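Local coordinates for protein ATP-dependent DNA helicase RecQ (Porphyromonas gingivalis, PDB 3IUO) that probably couples ATP hydrolysis to unwinding of duplex DNA in the 3'-5' direction, the chain here being its C-terminal domain, at residues V26-R31 against D36-S41; E79-Y84 against R110-K115. All blocks are in the same frame, centred on the assembly; numbering follows the deposited sequence.

Contact 1. Residues V26-R31 against D36-S41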
# COMPACT_ATOMS: atom_id res chain seq x y z
N VAL B 26 9.54 11.23 16.89
CA VAL B 26 8.62 12.28 16.42
C VAL B 26 9.11 13.64 16.91
O VAL B 26 9.11 14.61 16.15
CB VAL B 26 7.19 11.98 16.89
CG1 VAL B 26 6.27 13.17 16.60
CG2 VAL B 26 6.67 10.73 16.20
N GLN B 27 9.54 13.70 18.17
CA GLN B 27 10.03 14.97 18.71
C GLN B 27 11.30 15.41 17.99
O GLN B 27 11.45 16.59 17.68
CB GLN B 27 10.27 14.83 20.22
CG GLN B 27 8.98 14.68 21.01
CD GLN B 27 9.21 14.41 22.50
OE1 GLN B 27 10.27 13.94 22.91
NE2 GLN B 27 8.19 14.70 23.30
N GLN B 28 12.20 14.45 17.72
CA GLN B 28 13.43 14.72 16.98
C GLN B 28 13.13 15.26 15.58
O GLN B 28 13.75 16.23 15.12
CB GLN B 28 14.33 13.48 16.91
CG GLN B 28 15.09 13.23 18.21
CD GLN B 28 15.66 11.83 18.26
OE1 GLN B 28 14.93 10.83 18.15
NE2 GLN B 28 16.97 11.73 18.42
N ILE B 29 12.15 14.66 14.90
CA ILE B 29 11.83 15.09 13.56
C ILE B 29 11.24 16.49 13.62
O ILE B 29 11.57 17.33 12.79
CB ILE B 29 10.87 14.11 12.86
CG1 ILE B 29 11.63 12.81 12.48
CG2 ILE B 29 10.26 14.76 11.60
CD1 ILE B 29 10.72 11.67 12.04
N ASP B 30 10.42 16.76 14.63
CA ASP B 30 9.84 18.09 14.78
C ASP B 30 10.92 19.14 14.99
O ASP B 30 10.77 20.29 14.55
CB ASP B 30 8.84 18.13 15.93
CG ASP B 30 7.99 19.41 15.95
OD1 ASP B 30 7.91 20.13 14.93
OD2 ASP B 30 7.40 19.72 17.00
N ARG B 31 12.00 18.73 15.66
CA ARG B 31 13.15 19.60 15.93
C ARG B 31 14.16 19.60 14.78
O ARG B 31 15.24 20.16 14.91
CB ARG B 31 13.87 19.21 17.24
CG ARG B 31 13.02 19.34 18.51
CD ARG B 31 13.82 19.26 19.81
NE ARG B 31 15.03 18.41 19.75
CZ ARG B 31 15.10 17.15 20.17
NH1 ARG B 31 14.05 16.53 20.70
NH2 ARG B 31 16.26 16.49 20.07
N ASP B 36 19.54 10.41 9.71
CA ASP B 36 20.69 9.56 9.99
C ASP B 36 21.21 9.80 11.42
O ASP B 36 21.63 8.86 12.10
CB ASP B 36 21.77 9.65 8.89
CG ASP B 36 22.20 11.08 8.58
OD1 ASP B 36 21.44 12.05 8.83
OD2 ASP B 36 23.33 11.24 8.08
N ASP B 37 21.15 11.05 11.90
CA ASP B 37 21.49 11.35 13.29
C ASP B 37 20.48 10.77 14.28
O ASP B 37 20.86 10.27 15.35
CB ASP B 37 21.66 12.86 13.52
CG ASP B 37 22.87 13.44 12.82
OD1 ASP B 37 23.75 12.66 12.38
OD2 ASP B 37 22.95 14.68 12.72
N ILE B 38 19.20 10.80 13.92
CA ILE B 38 18.19 10.15 14.74
C ILE B 38 18.50 8.64 14.86
O ILE B 38 18.46 8.09 15.95
CB ILE B 38 16.75 10.39 14.17
CG1 ILE B 38 16.39 11.88 14.20
CG2 ILE B 38 15.74 9.59 14.96
CD1 ILE B 38 15.01 12.21 13.59
N ALA B 39 18.80 7.99 13.74
CA ALA B 39 19.16 6.56 13.72
C ALA B 39 20.26 6.28 14.74
O ALA B 39 20.08 5.44 15.63
CB ALA B 39 19.63 6.14 12.33
N VAL B 40 21.36 7.01 14.62
CA VAL B 40 22.52 6.76 15.49
C VAL B 40 22.18 6.96 16.96
O VAL B 40 22.57 6.14 17.80
CB VAL B 40 23.82 7.50 15.02
CG1 VAL B 40 24.12 7.20 13.55
CG2 VAL B 40 23.75 9.02 15.27
N SER B 41 21.39 7.99 17.26
CA SER B 41 20.95 8.28 18.64
C SER B 41 20.12 7.17 19.29
O SER B 41 20.06 7.08 20.51
CB SER B 41 20.18 9.61 18.70
OG SER B 41 18.85 9.45 18.27

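Contact 2. Residues E79-Y84 against R110-K115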
# COMPACT_ATOMS: atom_id res chain seq x y z
N GLU B 79 11.19 14.65 -7.19
CA GLU B 79 10.04 14.98 -8.05
C GLU B 79 9.50 13.75 -8.77
O GLU B 79 8.29 13.51 -8.78
CB GLU B 79 10.39 16.11 -9.03
CG GLU B 79 9.18 16.69 -9.77
CD GLU B 79 9.54 17.85 -10.70
OE1 GLU B 79 10.20 17.64 -11.74
OE2 GLU B 79 9.14 19.00 -10.40
N ASP B 80 10.38 12.95 -9.37
CA ASP B 80 9.94 11.78 -10.13
C ASP B 80 9.28 10.71 -9.25
O ASP B 80 8.24 10.17 -9.61
CB ASP B 80 11.09 11.20 -10.95
CG ASP B 80 11.54 12.15 -12.05
OD1 ASP B 80 10.72 12.98 -12.51
OD2 ASP B 80 12.71 12.08 -12.47
N ILE B 81 9.87 10.44 -8.08
CA ILE B 81 9.28 9.46 -7.17
C ILE B 81 7.96 10.00 -6.61
O ILE B 81 6.99 9.26 -6.49
CB ILE B 81 10.26 9.08 -6.03
CG1 ILE B 81 11.54 8.44 -6.60
CG2 ILE B 81 9.61 8.09 -5.07
CD1 ILE B 81 12.69 8.49 -5.61
N PHE B 82 7.91 11.30 -6.28
CA PHE B 82 6.70 11.90 -5.69
C PHE B 82 5.59 11.79 -6.73
O PHE B 82 4.44 11.44 -6.41
CB PHE B 82 7.01 13.35 -5.27
CG PHE B 82 6.10 13.95 -4.19
CD1 PHE B 82 5.51 13.20 -3.21
CD2 PHE B 82 5.95 15.34 -4.13
CE1 PHE B 82 4.67 13.82 -2.21
CE2 PHE B 82 5.15 15.95 -3.15
CZ PHE B 82 4.51 15.17 -2.19
N GLU B 83 5.92 12.11 -7.99
CA GLU B 83 4.95 11.99 -9.07
C GLU B 83 4.46 10.57 -9.25
O GLU B 83 3.24 10.35 -9.46
CB GLU B 83 5.51 12.50 -10.39
CG GLU B 83 4.41 12.91 -11.32
CD GLU B 83 3.71 14.24 -10.92
OE1 GLU B 83 4.15 14.94 -9.96
OE2 GLU B 83 2.71 14.60 -11.58
N TYR B 84 5.37 9.61 -9.14
CA TYR B 84 4.97 8.21 -9.15
C TYR B 84 3.88 7.94 -8.09
O TYR B 84 2.83 7.36 -8.40
CB TYR B 84 6.17 7.26 -8.95
CG TYR B 84 5.70 5.88 -8.62
CD1 TYR B 84 5.33 5.00 -9.63
CD2 TYR B 84 5.51 5.50 -7.28
CE1 TYR B 84 4.79 3.73 -9.33
CE2 TYR B 84 4.98 4.26 -6.96
CZ TYR B 84 4.64 3.37 -7.97
OH TYR B 84 4.13 2.14 -7.66
N ARG B 110 11.59 4.72 -0.20
CA ARG B 110 10.99 4.71 1.14
C ARG B 110 10.83 6.11 1.74
O ARG B 110 9.79 6.42 2.34
CB ARG B 110 11.76 3.81 2.11
CG ARG B 110 11.60 2.36 1.73
CD ARG B 110 12.49 1.48 2.59
NE ARG B 110 11.93 1.30 3.94
CZ ARG B 110 12.54 0.66 4.92
NH1 ARG B 110 13.77 0.18 4.75
NH2 ARG B 110 11.94 0.49 6.09
N LEU B 111 11.86 6.97 1.62
CA LEU B 111 11.79 8.33 2.12
C LEU B 111 10.66 9.13 1.48
O LEU B 111 9.91 9.83 2.17
CB LEU B 111 13.13 9.06 1.91
CG LEU B 111 14.21 8.66 2.92
CD1 LEU B 111 15.60 9.22 2.49
CD2 LEU B 111 13.90 9.15 4.36
N VAL B 112 10.55 9.06 0.16
CA VAL B 112 9.55 9.87 -0.51
C VAL B 112 8.17 9.31 -0.19
O VAL B 112 7.23 10.10 -0.08
CB VAL B 112 9.78 9.97 -2.03
CG1 VAL B 112 8.71 10.83 -2.71
CG2 VAL B 112 11.14 10.58 -2.26
N ARG B 113 8.07 7.99 -0.05
CA ARG B 113 6.80 7.35 0.28
C ARG B 113 6.32 7.82 1.68
O ARG B 113 5.14 8.08 1.86
CB ARG B 113 6.98 5.83 0.24
CG ARG B 113 5.73 5.02 0.59
CD ARG B 113 5.95 3.55 0.39
NE ARG B 113 4.76 2.78 0.82
CZ ARG B 113 4.60 2.33 2.05
NH1 ARG B 113 5.52 2.57 2.98
NH2 ARG B 113 3.49 1.66 2.35
N ILE B 114 7.24 7.94 2.63
CA ILE B 114 6.90 8.53 3.97
C ILE B 114 6.32 9.91 3.81
O ILE B 114 5.26 10.23 4.37
CB ILE B 114 8.12 8.52 4.91
CG1 ILE B 114 8.41 7.07 5.35
CG2 ILE B 114 7.94 9.47 6.11
CD1 ILE B 114 9.86 6.87 5.78
N LYS B 115 7.00 10.76 3.03
CA LYS B 115 6.55 12.13 2.79
C LYS B 115 5.13 12.12 2.19
O LYS B 115 4.21 12.82 2.64
CB LYS B 115 7.53 12.79 1.83
CG LYS B 115 7.06 14.15 1.32
CD LYS B 115 8.10 14.72 0.39
CE LYS B 115 7.53 15.84 -0.47
NZ LYS B 115 7.18 17.05 0.35

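Contact 1. Residues V26-R31 against D36-S41
Ile38 reaches across to helix 15-30 and meets two neighbouring side chains there, Gln28 and Ile29. Its CD1 lies 3.6 Å from CG1 of Ile29, the two isoleucines crossing at about a right angle, and the same methyl of Ile38, CD1, is 3.6 Å from CB of Gln28. With CG1 of Ile38 set opposite its own carbonyl carbon (chi1 -63°) and the chain extended beyond it, the terminal methyl is carried to the partner helix. This is the tight end of the contact. Both isoleucines are buried, and the apolar cluster continues outside the segments, where Ile29 touches Ile63, Ile65 and Tyr67 while Ile38 packs on Val33 and on Leu49 of helix 46-58.

The outer end is looser and polar. Gln28 runs past Ile38 in the opposite sense, so that its amide arrives beside Ser41, an exposed residue. One terminal atom of that amide stands near the methyl CG2 of Ile38 and the other near the serine hydroxyl; the identity of the two is uncertain, because the amide is probably flipped in the model. The hydroxyl itself has a definite use: Ser41 OG donates to Ile38 O at 2.7 Å, approaching 21° out of the carbonyl plane. OG is turned back over its own helix to make this bond, which ties the serine to the carbonyl three residues earlier.

The short-segment axes come within 10.6 Å at 148°, nearly antiparallel, and only 177 Å² is buried between them. Two successive helices, 15-30 and 35-41, joined by a four-residue turn and both packed on helix 46-58, fit the helix-turn-helix domain of RecQ-1-like proteins, to which both segments belong.

Contact 2. Residues E79-Y84 against R110-K115
The short axes of 79-84 and 110-115 approach to 9.4 Å and cross at -54°, with CA of Phe82 and CA of Val112 the nearest such pair, 6.3 Å apart. Val112 is the residue that fills the crossing. Its CB sits 3.6 Å from CG2 of Ile81, and its CG1 lies 3.7 Å from the backbone N of Phe82, close enough for the valine to rest against the main chain of the opposite helix as well as its side chains. That methyl, CG1 of Val112, also comes 4.0 Å from CB of Phe82, meeting the phenylalanine near the base of its ring.

Farther along, Lys115 closes over the aromatic group. Its CE stands 3.7 Å from the centroid of the Phe82 ring and 20° off the normal, a CH-pi contact over one face, displaced toward the CZ side, where CE of Lys115 and CZ of Phe82 are 3.5 Å apart. The lysine chain is extended to CE and then bends at chi4 (68°), which turns NZ toward its salt-bridge partners Glu119 and Asp66, while the methylene beside it covers the ring. Also outside the two segments, Lys86 makes a cation-pi contact with the same ring, Phe82 touches Phe116, Ile81 touches Tyr104 and Val112 touches Met73.

With 232 Å² buried and no polar link found between the segments, the contact is an oblique helix-helix packing joining helix 75-87 to helix 106-121 within the all-helical C-terminal domain of this RecQ protein.

Overall arrangement
Contact 1 and contact 2 lie on opposite sides of the chain's centre, about 20 Å apart between their centres, and share no helix. Each is partly buried, with two of its four touching residues buried, but contact 2 is nearer the centre of the chain (9 Å against 12 Å) and hides more surface. Contact 1 joins helices neighbouring in sequence and pairs an isoleucine contact with a polar, exposed outer side; contact 2 brings together segments with 25 residues between them, through aliphatic packing and a lysine over an aromatic face. Helix 46-58 touches both regions, with Leu49 against Ile38 of contact 1 and Val53 against Ile114, which lies on segment 110-115 but does not itself touch 79-84.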